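Local coordinates for putative trimethylamine methyltransferase (Rhizobium meliloti, PDB 4YYC), which probably acts as a methyltransferase and belongs to the trimethylamine methyltransferase family of TIM-barrel proteins, at residues V234-N245 with Y263-S273; F354-G362 with E373-T381. All coordinates share one frame; numbering follows the deposited sequence. Where two conformers were deposited one is given.

Interaction 1 (V234-N245 with Y263-S273); sequences VENNAVTLNLIN and YARHNQACVVS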
loop_
_atom_site.group_PDB
_atom_site.type_symbol
_atom_site.label_atom_id
_atom_site.label_comp_id
_atom_site.label_asym_id
_atom_site.label_seq_id
_atom_site.Cartn_x
_atom_site.Cartn_y
_atom_site.Cartn_z
ATOM N N VAL A 234 23.990 12.272 -28.570
ATOM C CA VAL A 234 22.570 12.560 -28.390
ATOM C C VAL A 234 21.713 11.976 -29.520
ATOM O O VAL A 234 20.628 11.442 -29.273
ATOM C CB VAL A 234 22.351 14.070 -28.214
ATOM C CG1 VAL A 234 20.886 14.428 -28.277
ATOM C CG2 VAL A 234 23.021 14.532 -26.922
ATOM N N GLU A 235 22.202 12.041 -30.765
ATOM C CA GLU A 235 21.430 11.481 -31.868
ATOM C C GLU A 235 21.296 9.963 -31.780
ATOM O O GLU A 235 20.414 9.399 -32.408
ATOM C CB GLU A 235 22.075 11.843 -33.211
ATOM C CG GLU A 235 22.001 13.322 -33.566
ATOM C CD GLU A 235 20.576 13.845 -33.752
ATOM O OE1 GLU A 235 19.684 13.136 -34.288
ATOM O OE2 GLU A 235 20.315 14.988 -33.326
ATOM N N ASN A 236 22.156 9.316 -31.005
ATOM C CA ASN A 236 22.163 7.873 -30.918
ATOM C C ASN A 236 21.690 7.295 -29.581
ATOM O O ASN A 236 21.573 6.089 -29.463
ATOM C CB ASN A 236 23.566 7.371 -31.229
ATOM C CG ASN A 236 23.894 7.472 -32.697
ATOM O OD1 ASN A 236 23.352 6.728 -33.499
ATOM N ND2 ASN A 236 24.745 8.441 -33.071
ATOM N N ASN A 237 21.419 8.135 -28.590
ATOM C CA ASN A 237 21.143 7.651 -27.226
ATOM C C ASN A 237 20.153 8.594 -26.547
ATOM O O ASN A 237 20.290 9.828 -26.625
ATOM C CB ASN A 237 22.393 7.682 -26.374
ATOM C CG ASN A 237 23.490 6.778 -26.888
ATOM O OD1 ASN A 237 23.466 5.562 -26.663
ATOM N ND2 ASN A 237 24.435 7.343 -27.614
ATOM N N ALA A 238 19.168 8.026 -25.858
ATOM C CA ALA A 238 18.238 8.834 -25.093
ATOM C C ALA A 238 18.956 9.376 -23.842
ATOM O O ALA A 238 19.498 8.604 -23.028
ATOM C CB ALA A 238 17.012 8.006 -24.669
ATOM N N VAL A 239 18.971 10.690 -23.711
ATOM C CA VAL A 239 19.486 11.349 -22.506
ATOM C C VAL A 239 18.397 12.122 -21.780
ATOM O O VAL A 239 18.640 12.643 -20.700
ATOM C CB VAL A 239 20.683 12.279 -22.781
ATOM C CG1 VAL A 239 21.859 11.502 -23.377
ATOM C CG2 VAL A 239 20.317 13.437 -23.683
ATOM N N THR A 240 17.205 12.180 -22.364
ATOM C CA THR A 240 16.038 12.818 -21.753
ATOM C C THR A 240 14.806 11.932 -21.944
ATOM O O THR A 240 14.660 11.244 -22.980
ATOM C CB THR A 240 15.738 14.207 -22.350
ATOM O OG1 THR A 240 15.667 14.087 -23.774
ATOM C CG2 THR A 240 16.793 15.171 -21.993
ATOM N N LEU A 241 13.949 11.944 -20.925
ATOM C CA LEU A 241 12.533 11.581 -21.061
ATOM C C LEU A 241 11.734 12.863 -20.999
ATOM O O LEU A 241 12.063 13.765 -20.223
ATOM C CB LEU A 241 12.063 10.635 -19.928
ATOM C CG LEU A 241 12.123 9.163 -20.316
ATOM C CD1 LEU A 241 13.535 8.700 -20.651
ATOM C CD2 LEU A 241 11.589 8.281 -19.190
ATOM N N ASN A 242 10.664 12.942 -21.789
ATOM C CA ASN A 242 9.957 14.190 -22.017
ATOM C C ASN A 242 8.483 13.969 -21.942
ATOM O O ASN A 242 7.975 13.067 -22.587
ATOM C CB ASN A 242 10.410 14.780 -23.345
ATOM C CG ASN A 242 11.903 14.961 -23.379
ATOM O OD1 ASN A 242 12.398 15.836 -22.683
ATOM N ND2 ASN A 242 12.626 14.080 -24.062
ATOM N N LEU A 243 7.785 14.726 -21.110
ATOM C CA LEU A 243 6.382 14.473 -20.853
ATOM C C LEU A 243 5.501 15.013 -21.959
ATOM O O LEU A 243 5.426 16.213 -22.151
ATOM C CB LEU A 243 5.990 15.063 -19.505
ATOM C CG LEU A 243 4.574 14.795 -19.033
ATOM C CD1 LEU A 243 4.295 13.333 -18.863
ATOM C CD2 LEU A 243 4.430 15.494 -17.674
ATOM N N ILE A 244 4.810 14.118 -22.657
ATOM C CA ILE A 244 3.934 14.467 -23.783
ATOM C C ILE A 244 2.502 14.106 -23.366
ATOM O O ILE A 244 2.071 12.944 -23.512
ATOM C CB ILE A 244 4.351 13.745 -25.093
ATOM C CG1 ILE A 244 5.841 14.012 -25.417
ATOM C CG2 ILE A 244 3.391 14.142 -26.229
ATOM C CD1 ILE A 244 6.187 15.470 -25.680
ATOM N N ASN A 245 1.784 15.048 -22.774
ATOM C CA ASN A 245 0.430 14.779 -22.373
ATOM C C ASN A 245 -0.553 14.801 -23.537
ATOM O O ASN A 245 -0.376 15.560 -24.495
ATOM C CB ASN A 245 -0.037 15.767 -21.329
ATOM C CG ASN A 245 0.673 15.595 -19.997
ATOM O OD1 ASN A 245 1.440 16.472 -19.587
ATOM N ND2 ASN A 245 0.409 14.499 -19.300
ATOM N N TYR A 263 11.734 15.907 -30.007
ATOM C CA TYR A 263 12.403 14.841 -29.313
ATOM C C TYR A 263 12.498 13.547 -30.103
ATOM O O TYR A 263 13.589 12.938 -30.154
ATOM C CB TYR A 263 11.752 14.624 -27.951
ATOM C CG TYR A 263 12.058 15.784 -27.001
ATOM C CD1 TYR A 263 13.371 16.130 -26.737
ATOM C CD2 TYR A 263 11.056 16.527 -26.386
ATOM C CE1 TYR A 263 13.689 17.150 -25.858
ATOM C CE2 TYR A 263 11.388 17.565 -25.523
ATOM C CZ TYR A 263 12.694 17.850 -25.269
ATOM O OH TYR A 263 12.988 18.874 -24.404
ATOM N N ALA A 264 11.415 13.162 -30.790
ATOM C CA ALA A 264 11.476 11.954 -31.620
ATOM C C ALA A 264 12.487 12.083 -32.755
ATOM O O ALA A 264 13.111 11.102 -33.102
ATOM C CB ALA A 264 10.098 11.572 -32.129
ATOM N N ARG A 265 12.699 13.269 -33.316
ATOM C CA ARG A 265 13.712 13.409 -34.342
ATOM C C ARG A 265 15.133 13.309 -33.841
ATOM O O ARG A 265 16.036 13.029 -34.635
ATOM C CB ARG A 265 13.534 14.729 -35.068
ATOM C CG ARG A 265 12.392 14.720 -36.052
ATOM C CD ARG A 265 12.575 15.820 -37.075
ATOM N NE ARG A 265 11.531 15.755 -38.085
ATOM C CZ ARG A 265 10.397 16.459 -38.072
ATOM N NH1 ARG A 265 10.106 17.307 -37.103
ATOM N NH2 ARG A 265 9.543 16.299 -39.090
ATOM N N HIS A 266 15.343 13.523 -32.537
ATOM C CA HIS A 266 16.664 13.433 -31.937
ATOM C C HIS A 266 16.859 12.233 -30.997
ATOM O O HIS A 266 17.752 12.259 -30.184
ATOM C CB HIS A 266 16.928 14.746 -31.192
ATOM C CG HIS A 266 16.973 15.921 -32.103
ATOM N ND1 HIS A 266 18.015 16.141 -32.960
ATOM C CD2 HIS A 266 16.076 16.909 -32.321
ATOM C CE1 HIS A 266 17.763 17.213 -33.695
ATOM N NE2 HIS A 266 16.609 17.725 -33.298
ATOM N N ASN A 267 16.050 11.179 -31.175
ATOM C CA ASN A 267 16.280 9.911 -30.454
ATOM C C ASN A 267 16.024 10.077 -28.969
ATOM O O ASN A 267 16.591 9.310 -28.174
ATOM C CB ASN A 267 17.736 9.395 -30.657
ATOM C CG ASN A 267 17.893 7.879 -30.526
ATOM O OD1 ASN A 267 17.669 7.265 -29.460
ATOM N ND2 ASN A 267 18.332 7.287 -31.591
ATOM N N GLN A 268 15.226 11.090 -28.579
ATOM C CA GLN A 268 14.917 11.299 -27.175
ATOM C C GLN A 268 13.520 10.755 -26.877
ATOM O O GLN A 268 12.717 10.572 -27.787
ATOM C CB GLN A 268 15.020 12.759 -26.814
ATOM C CG GLN A 268 16.367 13.357 -27.162
ATOM C CD GLN A 268 17.488 12.579 -26.552
ATOM O OE1 GLN A 268 17.545 12.451 -25.312
ATOM N NE2 GLN A 268 18.380 12.010 -27.388
ATOM N N ALA A 269 13.258 10.425 -25.625
ATOM C CA ALA A 269 12.072 9.650 -25.315
ATOM C C ALA A 269 10.872 10.536 -25.006
ATOM O O ALA A 269 10.983 11.543 -24.297
ATOM C CB ALA A 269 12.329 8.702 -24.142
ATOM N N CYS A 270 9.721 10.091 -25.473
ATOM C CA CYS A 270 8.450 10.731 -25.220
ATOM C C CYS A 270 7.629 9.860 -24.258
ATOM O O CYS A 270 7.461 8.645 -24.531
ATOM C CB CYS A 270 7.668 10.880 -26.515
ATOM S SG CYS A 270 8.359 12.158 -27.589
ATOM N N VAL A 271 7.153 10.453 -23.158
ATOM C CA VAL A 271 6.292 9.750 -22.211
ATOM C C VAL A 271 4.872 10.152 -22.551
ATOM O O VAL A 271 4.398 11.207 -22.111
ATOM C CB VAL A 271 6.636 10.102 -20.729
ATOM C CG1 VAL A 271 5.816 9.212 -19.781
ATOM C CG2 VAL A 271 8.134 10.025 -20.474
ATOM N N VAL A 272 4.184 9.338 -23.355
ATOM C CA VAL A 272 2.855 9.711 -23.876
ATOM C C VAL A 272 1.798 9.423 -22.826
ATOM O O VAL A 272 1.507 8.257 -22.521
ATOM C CB VAL A 272 2.538 8.970 -25.216
ATOM C CG1 VAL A 272 1.111 9.298 -25.662
ATOM C CG2 VAL A 272 3.524 9.388 -26.264
ATOM N N SER A 273 1.189 10.470 -22.293
ATOM C CA SER A 273 0.459 10.354 -21.044
ATOM C C SER A 273 -0.918 11.011 -21.106
ATOM O O SER A 273 -1.055 12.235 -20.988
ATOM C CB SER A 273 1.270 11.008 -19.885
ATOM O OG SER A 273 2.539 10.366 -19.739
#
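L241-N245 and A269-S273 pair as adjacent parallel strands of the TIM barrel, the two ends of a beta-alpha-beta crossover in which helix 254-265 makes the return. Backbone bonds zip the ladder from A269 N to T240 O onward to S273 N and I244 O. Ahead of the strands, the side chain of Q268 fastens the two entry loops together. A bend at its second torsion (chi2 -55°) carries the amide to the backbone of V239 and T240. There OE1 receives V239 N at 2.8 Å and T240 OG1 at 2.9 Å, both in its carbonyl plane, while T240 N arrives almost end-on to the carbonyl. Q268 NE2 donates to N237 O at 3.0 Å. It also donates to H266 O, so both ends of the amide are held. A leucine here would probably leave V239 N and T240 N without their shared acceptor and deprive N237 O of its donor. The amide of N242 lies flat over Y263, 4° from parallel, with CG 3.3 Å above the ring centre. Its ND2 donates to T240 OG1 and A269 O, fixing its rotation, whereas Y263 OH bonds to S211 O. Nearer the helix ends, H266 ND1 donates to E235 OE2 at 2.6 Å, the oxygen lying in the imidazole plane and using its syn lone pair, with the carboxylate turned 73° from the ring; K226 is its second partner. L241 CD1 meets A269 CB at 3.7 Å on one sheet face, and I244 CG1 packs on C270 on the other. Where strand 240-245 ends, N245 ND2 bonds to S273 O at 3.2 Å and to a bound unknown ligand.

Interaction 2 (F354-G362 with E373-T381); sequences FRTGGSLCG and ESANTLNMT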
loop_
_atom_site.group_PDB
_atom_site.type_symbol
_atom_site.label_atom_id
_atom_site.label_comp_id
_atom_site.label_asym_id
_atom_site.label_seq_id
_atom_site.Cartn_x
_atom_site.Cartn_y
_atom_site.Cartn_z
ATOM N N PHE A 354 6.290 1.493 -19.242
ATOM C CA PHE A 354 5.067 1.999 -18.639
ATOM C C PHE A 354 5.404 3.033 -17.547
ATOM O O PHE A 354 6.297 2.821 -16.733
ATOM C CB PHE A 354 4.305 0.797 -18.037
ATOM C CG PHE A 354 3.045 1.170 -17.369
ATOM C CD1 PHE A 354 2.037 1.789 -18.060
ATOM C CD2 PHE A 354 2.870 0.887 -16.031
ATOM C CE1 PHE A 354 0.853 2.153 -17.426
ATOM C CE2 PHE A 354 1.709 1.243 -15.381
ATOM C CZ PHE A 354 0.679 1.859 -16.090
ATOM N N ARG A 355 4.630 4.119 -17.533
ATOM C CA ARG A 355 4.696 5.160 -16.509
ATOM C C ARG A 355 3.302 5.363 -15.944
ATOM O O ARG A 355 2.327 5.448 -16.670
ATOM C CB ARG A 355 5.171 6.501 -17.112
ATOM C CG ARG A 355 5.022 7.735 -16.215
ATOM C CD ARG A 355 3.749 8.501 -16.502
ATOM N NE ARG A 355 3.340 9.345 -15.399
ATOM C CZ ARG A 355 2.673 10.486 -15.518
ATOM N NH1 ARG A 355 2.438 11.063 -16.688
ATOM N NH2 ARG A 355 2.270 11.099 -14.419
ATOM N N THR A 356 3.208 5.404 -14.621
ATOM C CA THR A 356 1.977 5.732 -13.896
ATOM C C THR A 356 2.355 5.968 -12.428
ATOM O O THR A 356 3.496 5.853 -12.038
ATOM C CB THR A 356 0.862 4.633 -13.961
ATOM O OG1 THR A 356 -0.414 5.219 -13.611
ATOM C CG2 THR A 356 1.131 3.478 -13.022
ATOM N N GLY A 357 1.371 6.345 -11.646
ATOM C CA GLY A 357 1.515 6.331 -10.191
ATOM C C GLY A 357 2.402 7.367 -9.594
ATOM O O GLY A 357 2.494 8.509 -10.086
ATOM N N GLY A 358 3.107 6.957 -8.564
ATOM C CA GLY A 358 3.874 7.886 -7.745
ATOM C C GLY A 358 3.264 8.054 -6.367
ATOM O O GLY A 358 2.450 7.255 -5.935
ATOM N N SER A 359 3.791 9.002 -5.610
ATOM C CA SER A 359 3.330 9.305 -4.242
ATOM C C SER A 359 2.313 10.446 -4.316
ATOM O O SER A 359 2.605 11.622 -3.984
ATOM C CB SER A 359 4.533 9.624 -3.343
ATOM O OG SER A 359 5.393 8.478 -3.226
ATOM N N LEU A 360 1.129 10.131 -4.835
ATOM C CA LEU A 360 0.120 11.157 -5.150
ATOM C C LEU A 360 -0.905 11.329 -4.065
ATOM O O LEU A 360 -1.301 10.333 -3.432
ATOM C CB LEU A 360 -0.636 10.714 -6.444
ATOM C CG LEU A 360 0.213 10.490 -7.706
ATOM C CD1 LEU A 360 -0.654 10.072 -8.874
ATOM C CD2 LEU A 360 1.079 11.700 -8.028
ATOM N N CYS A 361 -1.386 12.542 -3.875
ATOM C CA CYS A 361 -2.390 12.859 -2.882
ATOM C C CYS A 361 -3.048 14.205 -3.120
ATOM O O CYS A 361 -2.558 15.053 -3.914
ATOM C CB CYS A 361 -1.770 12.839 -1.488
ATOM S SG CYS A 361 -0.515 14.143 -1.221
ATOM N N GLY A 362 -4.152 14.420 -2.427
ATOM C CA GLY A 362 -4.917 15.645 -2.508
ATOM C C GLY A 362 -4.885 16.467 -1.237
ATOM O O GLY A 362 -5.434 17.571 -1.192
ATOM N N GLU A 373 -2.929 8.274 0.975
ATOM C CA GLU A 373 -3.156 8.410 -0.463
ATOM C C GLU A 373 -1.853 8.048 -1.202
ATOM O O GLU A 373 -1.861 7.330 -2.186
ATOM C CB GLU A 373 -3.675 9.806 -0.787
ATOM C CG GLU A 373 -5.067 10.043 -0.240
ATOM C CD GLU A 373 -5.595 11.457 -0.379
ATOM O OE1 GLU A 373 -4.824 12.385 -0.638
ATOM O OE2 GLU A 373 -6.800 11.663 -0.132
ATOM N N SER A 374 -0.735 8.623 -0.761
ATOM C CA SER A 374 0.553 8.360 -1.385
ATOM C C SER A 374 0.992 6.918 -1.281
ATOM O O SER A 374 1.458 6.340 -2.269
ATOM C CB SER A 374 1.621 9.231 -0.740
ATOM O OG SER A 374 1.335 10.647 -0.950
ATOM N N ALA A 375 0.766 6.292 -0.125
ATOM C CA ALA A 375 1.121 4.923 0.078
ATOM C C ALA A 375 0.260 3.985 -0.807
ATOM O O ALA A 375 0.775 3.023 -1.405
ATOM C CB ALA A 375 0.926 4.541 1.522
ATOM N N ASN A 376 -1.022 4.266 -0.923
ATOM C CA ASN A 376 -1.894 3.448 -1.735
ATOM C C ASN A 376 -1.414 3.538 -3.182
ATOM O O ASN A 376 -1.330 2.521 -3.880
ATOM C CB ASN A 376 -3.340 3.851 -1.597
ATOM C CG ASN A 376 -3.908 3.521 -0.228
ATOM O OD1 ASN A 376 -3.331 2.763 0.583
ATOM N ND2 ASN A 376 -5.088 4.100 0.031
ATOM N N THR A 377 -1.064 4.735 -3.606
ATOM C CA THR A 377 -0.651 4.908 -5.000
ATOM C C THR A 377 0.722 4.274 -5.219
ATOM O O THR A 377 0.954 3.594 -6.217
ATOM C CB THR A 377 -0.616 6.401 -5.393
ATOM O OG1 THR A 377 -1.851 7.065 -5.021
ATOM C CG2 THR A 377 -0.435 6.577 -6.869
ATOM N N LEU A 378 1.651 4.488 -4.274
ATOM C CA LEU A 378 3.016 3.994 -4.438
ATOM C C LEU A 378 3.130 2.469 -4.373
ATOM O O LEU A 378 3.884 1.838 -5.136
ATOM C CB LEU A 378 3.946 4.654 -3.416
ATOM C CG LEU A 378 5.428 4.295 -3.546
ATOM C CD1 LEU A 378 5.946 4.889 -4.850
ATOM C CD2 LEU A 378 6.154 4.887 -2.336
ATOM N N ASN A 379 2.371 1.843 -3.490
ATOM C CA ASN A 379 2.391 0.382 -3.438
ATOM C C ASN A 379 1.869 -0.223 -4.756
ATOM O O ASN A 379 2.448 -1.161 -5.259
ATOM C CB ASN A 379 1.654 -0.143 -2.182
ATOM C CG ASN A 379 2.487 0.017 -0.904
ATOM O OD1 ASN A 379 3.615 -0.506 -0.778
ATOM N ND2 ASN A 379 1.922 0.712 0.070
HETATM N N MSE A 380 0.821 0.334 -5.319
HETATM C CA MSE A 380 0.330 -0.099 -6.646
HETATM C C MSE A 380 1.408 0.126 -7.670
HETATM O O MSE A 380 1.670 -0.710 -8.527
HETATM C CB MSE A 380 -0.973 0.616 -6.995
HETATM C CG MSE A 380 -1.460 0.441 -8.416
HETATM SE SE MSE A 380 -0.517 1.506 -9.739
HETATM C CE MSE A 380 -1.176 3.250 -9.162
ATOM N N THR A 381 2.125 1.246 -7.553
ATOM C CA THR A 381 3.098 1.613 -8.588
ATOM C C THR A 381 4.164 0.533 -8.683
ATOM O O THR A 381 4.538 0.073 -9.764
ATOM C CB THR A 381 3.737 2.976 -8.252
ATOM O OG1 THR A 381 2.719 3.987 -8.215
ATOM C CG2 THR A 381 4.782 3.375 -9.242
#
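G358 N meets T381 OG1 at 3.0 Å where the loop leaving barrel strand 354-355 lies along helix 368-383, a beta-to-alpha connection of the TIM barrel. The bond is nearly straight, and the same hydroxyl passes its own hydrogen to T377 O at 2.7 Å, one turn back in the helix, so it is gripped as both donor and acceptor. The backbone comes this close because G357 carries no side chain: its CA is 3.3 Å from T381 OG1, and a CB would strike that oxygen. G358 follows with backbone angles at which a side chain would jam against the preceding carbonyl. Next along the helix, T377 sets its methyl against the loop. With CG2 anti to the backbone N, it sits 3.1 Å from G358 O and at the same time touches L360 CD1, the two side chains crossing at about a right angle, while OG1 turns back to E373 O in the helix. S359 CB packs on S374 CB at 3.9 Å, and S359 OG, bonded to A392 O, rests beside L378 CD2. The far end of the loop is held by E373, whose extended chain brings OE1 to G362 N at 2.8 Å in a straight bond (172°), on the syn side but 30° out of the carboxylate plane. At the strand end, T356 CG2 touches the SE atom of selenomethionine M380 at 4.2 Å. In the second shell, Q369 NE2 binds E373 OE2 and helps to set the carboxylate, and T356 OG1 is held by S340. The helix side turned away from the loop faces the dimer interface, where A375 packs on A375 of the second subunit and N376 ND2 bonds to Q413 OE1 of that subunit.

Overall arrangement
Both contacts are buried and reach the same barrel sheet, but they join different elements. Interaction 1 pairs neighbouring strands and their entry loops, and it relies on a backbone ladder extended by amide side chains. Interaction 2 lays a glycine-bearing loop on a helix, with two cross-contact hydrogen bonds and mostly close packing of small side chains. They meet at R355: its NH1 makes a weak, probable hydrogen bond to S273 OG and packs on L243 CD1, while its CB touches V271 CG1. N245 and R355, one from each interaction, also bind the same kind of unknown ligand. Only interaction 2 extends to the second subunit, through segment 373-381 of helix 368-383.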